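Local coordinates for protein alpha-glucosidase ([Eubacterium] rectale, PDB 6PNR) that probably hydrolyses alpha-linked sulfoquinovosides, glycosides of the sulfolipid sugar sulfoquinovose, as a glycoside hydrolase of family 31, at residues Phe368-Phe371 against Lys372-Lys376; Glu328-Lys331 against Glu332-Lys336. All coordinates share one frame; numbering follows the deposited sequence.

Both contacts are local, made between side chains about one turn apart along a helix of the TIM-barrel domain, their centres 13 Å apart, but they sit at different depths. Contact 1, inside helix 365-380, is largely buried: aromatic rings and isoleucines spread over more than one side, and the lysine of its salt bridge also meets carboxylates of helix 408-429. Contact 2 takes up the short helix 328-335, nearer the surface, where lysines and glutamates, a water and a sulfate ion join the apolar packing. The two helices pack on each other. The W370 indole lies against L329 and G333, with W370 NE1 3.1 Å from E332 OE2 in a probable hydrogen bond, and I374 CG2 touches L329 CD1.

Contact 1: Phe368-Phe371 against Lys372-Lys376; sequences FEWF and KDIIK
W370 and I374, one helical turn apart, make the main apolar contact: the CD1 methyl of I374 sits over one face of the indole, 3.5 Å from the centroid of the six-membered ring and 10° off its normal, a CH-pi contact. The indole reaches this place because its CG stands anti to the backbone N (chi1 175°), while I374 extends CG1 and CD1 back toward the preceding turn. The same methyl also meets F371, its CD1 lying 4.0 Å from F371 CD2, so that it is shared between two aromatic side chains. Beyond these residues the F371 ring meets those of W419 and W291, and W370 NE1 is hydrogen-bonded to E332.

These side chains project from helix 365-380, whose i to i+4 backbone bonds K372 N to F368 O, D373 N to E369 O, I374 N to W370 O and I375 N to F371 O are those of a regular alpha-helix. In the TIM barrel this helix precedes the parallel strand 386-389 and packs beside helix 408-429.

The charged contact is an i to i+3 salt bridge. E369 and K372 run side by side, and K372 NZ meets E369 OE2 at 2.7 Å on the syn side of the carboxylate, 22° out of its plane. A bend at chi3 of K372 turns the ammonium back to E369; its methylene CE rests 3.9 Å from F368 CE1, approaching that ring obliquely. K372 NZ also forms salt bridges to E425 and E429 of helix 408-429, so three carboxylates surround one ammonium. A glutamine in place of E369 would probably cost K372 one of its three opposite charges, leaving E425 and E429 to balance the ammonium.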
# COMPACT_ATOMS: atom_id res chain seq x y z
N PHE A 368 19.45 32.21 -10.22
CA PHE A 368 18.08 32.70 -10.37
C PHE A 368 18.00 33.82 -11.40
O PHE A 368 17.20 33.76 -12.35
CB PHE A 368 17.57 33.17 -8.99
CG PHE A 368 16.11 33.59 -8.95
CD1 PHE A 368 15.75 34.92 -9.13
CD2 PHE A 368 15.11 32.67 -8.66
CE1 PHE A 368 14.41 35.32 -9.06
CE2 PHE A 368 13.77 33.06 -8.61
CZ PHE A 368 13.42 34.38 -8.79
N GLU A 369 18.85 34.85 -11.26
CA GLU A 369 18.87 35.94 -12.24
C GLU A 369 19.26 35.44 -13.62
O GLU A 369 18.70 35.88 -14.63
CB GLU A 369 19.85 37.03 -11.77
CG GLU A 369 19.36 37.78 -10.56
CD GLU A 369 18.09 38.55 -10.85
OE1 GLU A 369 18.03 39.17 -11.93
OE2 GLU A 369 17.16 38.51 -10.02
N TRP A 370 20.21 34.50 -13.69
CA TRP A 370 20.58 33.92 -14.98
C TRP A 370 19.38 33.28 -15.66
O TRP A 370 19.15 33.49 -16.86
CB TRP A 370 21.70 32.90 -14.76
CG TRP A 370 22.13 32.12 -15.98
CD1 TRP A 370 22.88 32.57 -17.02
CD2 TRP A 370 21.88 30.73 -16.24
NE1 TRP A 370 23.10 31.56 -17.93
CE2 TRP A 370 22.50 30.41 -17.47
CE3 TRP A 370 21.18 29.72 -15.56
CZ2 TRP A 370 22.44 29.13 -18.03
CZ3 TRP A 370 21.13 28.44 -16.13
CH2 TRP A 370 21.76 28.16 -17.35
N PHE A 371 18.58 32.52 -14.92
CA PHE A 371 17.46 31.84 -15.56
C PHE A 371 16.38 32.83 -15.94
O PHE A 371 15.76 32.71 -17.01
CB PHE A 371 16.91 30.72 -14.68
CG PHE A 371 16.27 29.59 -15.47
CD1 PHE A 371 14.94 29.65 -15.81
CD2 PHE A 371 17.03 28.53 -15.92
CE1 PHE A 371 14.36 28.63 -16.57
CE2 PHE A 371 16.46 27.51 -16.68
CZ PHE A 371 15.12 27.56 -17.00
N LYS A 372 16.15 33.83 -15.09
CA LYS A 372 15.28 34.94 -15.46
C LYS A 372 15.73 35.57 -16.77
O LYS A 372 14.91 35.85 -17.65
CB LYS A 372 15.26 35.97 -14.32
CG LYS A 372 14.19 37.03 -14.46
CD LYS A 372 14.42 38.20 -13.51
CE LYS A 372 14.64 37.76 -12.07
NZ LYS A 372 14.75 38.97 -11.18
N ASP A 373 17.04 35.77 -16.94
CA ASP A 373 17.54 36.38 -18.18
C ASP A 373 17.35 35.45 -19.38
O ASP A 373 17.16 35.93 -20.50
CB ASP A 373 19.01 36.76 -18.03
CG ASP A 373 19.22 38.01 -17.17
OD1 ASP A 373 18.25 38.76 -16.93
OD2 ASP A 373 20.37 38.25 -16.75
N ILE A 374 17.42 34.14 -19.16
CA ILE A 374 17.12 33.16 -20.22
C ILE A 374 15.69 33.34 -20.73
O ILE A 374 15.44 33.29 -21.95
CB ILE A 374 17.37 31.73 -19.70
CG1 ILE A 374 18.87 31.46 -19.56
CG2 ILE A 374 16.71 30.68 -20.61
CD1 ILE A 374 19.18 30.11 -18.96
N ILE A 375 14.74 33.55 -19.82
CA ILE A 375 13.35 33.77 -20.23
C ILE A 375 13.22 35.09 -20.98
O ILE A 375 12.58 35.16 -22.04
CB ILE A 375 12.41 33.70 -19.01
CG1 ILE A 375 12.52 32.33 -18.31
CG2 ILE A 375 10.96 34.04 -19.43
CD1 ILE A 375 11.78 32.25 -16.97
N LYS A 376 13.82 36.16 -20.44
CA LYS A 376 13.74 37.47 -21.10
C LYS A 376 14.35 37.43 -22.50
O LYS A 376 13.76 37.94 -23.46
CB LYS A 376 14.44 38.53 -20.26
CG LYS A 376 13.82 38.82 -18.91
CD LYS A 376 14.60 39.96 -18.23
CE LYS A 376 14.16 40.19 -16.80
NZ LYS A 376 14.89 41.36 -16.22

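Contact 2: Glu328-Lys331 against Glu332-Lys336; sequences ELYK and EGKEK. With SO4 (sulfate ion), chain F.
Y330 lies across the aliphatic part of K334, its CE1 4.1 Å from K334 CD in an oblique approach. Both side chains have CG anti to the backbone N (chi1 175° and 174°), which carries them along the same flank of the helix, and K334 is extended to its end. A water joins their polar ends, 3.0 Å from Y330 OH and accepting a hydrogen bond from K334 NZ. The Y330 ring also stacks with F339.

K331 and E335 cross obliquely. The carboxylate lies beside the lysine chain, with E335 OE2 3.3 Å from K331 CE, while the charged atoms K331 NZ and E335 OE2 stay 4.4 Å apart, too far for a salt bridge; their attraction is therefore probably weaker than that of a direct pair.

E332 reaches out fully extended beside L329, and its OE1 lies 4.0 Å from L329 CD2. Its other oxygen, OE2, which W370 also meets, is approached on the anti side by K336 NZ at 2.9 Å, 24° out of the carboxylate plane. K336 NZ thus has two anionic partners: besides the carboxylate it bonds O3 of a sulfate ion at 2.6 Å, with a weak second bond to O2. The sulfate, probably from the crystallisation liquor, is held by Y338 as well.

The i to i+4 backbone bonds run from E332 N to E328 O on to K336 N to E332 O. D290 receives the amides of E328 and L329 at the first turn. Such a short amphipathic helix, with L329 turned to I374 and Y378 of helix 365-380, Y330 to F339 and strand 322-324, and K331, K334 and E335 exposed, is here a peripheral element of the family 31 TIM-barrel domain.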
# COMPACT_ATOMS: atom_id res chain seq x y z
N GLU A 328 22.80 23.50 -25.18
CA GLU A 328 23.67 24.67 -25.09
C GLU A 328 23.55 25.37 -23.74
O GLU A 328 24.55 25.71 -23.11
CB GLU A 328 23.35 25.65 -26.23
CG GLU A 328 23.88 25.21 -27.59
CD GLU A 328 25.41 25.14 -27.63
OE1 GLU A 328 26.07 26.19 -27.37
OE2 GLU A 328 25.96 24.05 -27.90
N LEU A 329 22.32 25.59 -23.27
CA LEU A 329 22.18 26.27 -21.99
C LEU A 329 22.68 25.41 -20.84
O LEU A 329 23.21 25.94 -19.86
CB LEU A 329 20.72 26.69 -21.78
CG LEU A 329 20.28 27.86 -22.68
CD1 LEU A 329 18.79 28.14 -22.52
CD2 LEU A 329 21.11 29.13 -22.37
N TYR A 330 22.56 24.08 -20.94
CA TYR A 330 23.18 23.22 -19.93
C TYR A 330 24.68 23.46 -19.86
O TYR A 330 25.26 23.55 -18.78
CB TYR A 330 22.90 21.75 -20.22
CG TYR A 330 23.62 20.82 -19.28
CD1 TYR A 330 24.90 20.36 -19.55
CD2 TYR A 330 23.02 20.40 -18.10
CE1 TYR A 330 25.57 19.53 -18.67
CE2 TYR A 330 23.67 19.56 -17.22
CZ TYR A 330 24.95 19.13 -17.51
OH TYR A 330 25.59 18.29 -16.63
N LYS A 331 25.34 23.54 -21.03
CA LYS A 331 26.79 23.72 -21.05
C LYS A 331 27.18 25.00 -20.33
O LYS A 331 28.10 25.01 -19.50
CB LYS A 331 27.28 23.72 -22.50
CG LYS A 331 28.78 23.89 -22.67
CD LYS A 331 29.16 24.11 -24.14
CE LYS A 331 30.62 24.57 -24.29
NZ LYS A 331 30.97 24.96 -25.68
N GLU A 332 26.47 26.09 -20.61
CA GLU A 332 26.72 27.37 -19.96
C GLU A 332 26.44 27.31 -18.46
O GLU A 332 27.22 27.83 -17.65
CB GLU A 332 25.86 28.45 -20.62
CG GLU A 332 26.01 29.83 -20.00
CD GLU A 332 25.23 30.89 -20.75
OE1 GLU A 332 24.76 30.63 -21.88
OE2 GLU A 332 25.08 32.00 -20.21
N GLY A 333 25.32 26.69 -18.06
CA GLY A 333 25.04 26.56 -16.64
C GLY A 333 26.07 25.70 -15.92
O GLY A 333 26.44 25.98 -14.78
N LYS A 334 26.55 24.64 -16.58
CA LYS A 334 27.59 23.82 -15.98
C LYS A 334 28.87 24.63 -15.79
O LYS A 334 29.51 24.55 -14.73
CB LYS A 334 27.87 22.60 -16.85
CG LYS A 334 29.04 21.75 -16.38
CD LYS A 334 29.24 20.55 -17.29
CE LYS A 334 30.22 19.54 -16.70
NZ LYS A 334 30.21 18.29 -17.51
N GLU A 335 29.25 25.42 -16.80
CA GLU A 335 30.45 26.25 -16.70
C GLU A 335 30.36 27.23 -15.54
O GLU A 335 31.32 27.39 -14.78
CB GLU A 335 30.69 27.00 -18.01
CG GLU A 335 31.18 26.09 -19.13
CD GLU A 335 31.15 26.75 -20.51
OE1 GLU A 335 30.69 27.91 -20.62
OE2 GLU A 335 31.59 26.09 -21.49
N LYS A 336 29.20 27.87 -15.38
CA LYS A 336 29.03 28.90 -14.36
C LYS A 336 28.65 28.34 -13.00
O LYS A 336 28.44 29.13 -12.06
CB LYS A 336 27.99 29.93 -14.83
CG LYS A 336 28.36 30.57 -16.15
CD LYS A 336 27.35 31.60 -16.62
CE LYS A 336 27.84 32.28 -17.89
NZ LYS A 336 26.91 33.35 -18.36
S SO4 F . 25.81 35.65 -15.90
O1 SO4 F . 24.51 35.74 -15.23
O2 SO4 F . 26.59 34.56 -15.33
O3 SO4 F . 25.60 35.41 -17.33
O4 SO4 F . 26.54 36.91 -15.72
O HOH W 1 27.69 16.63 -18.00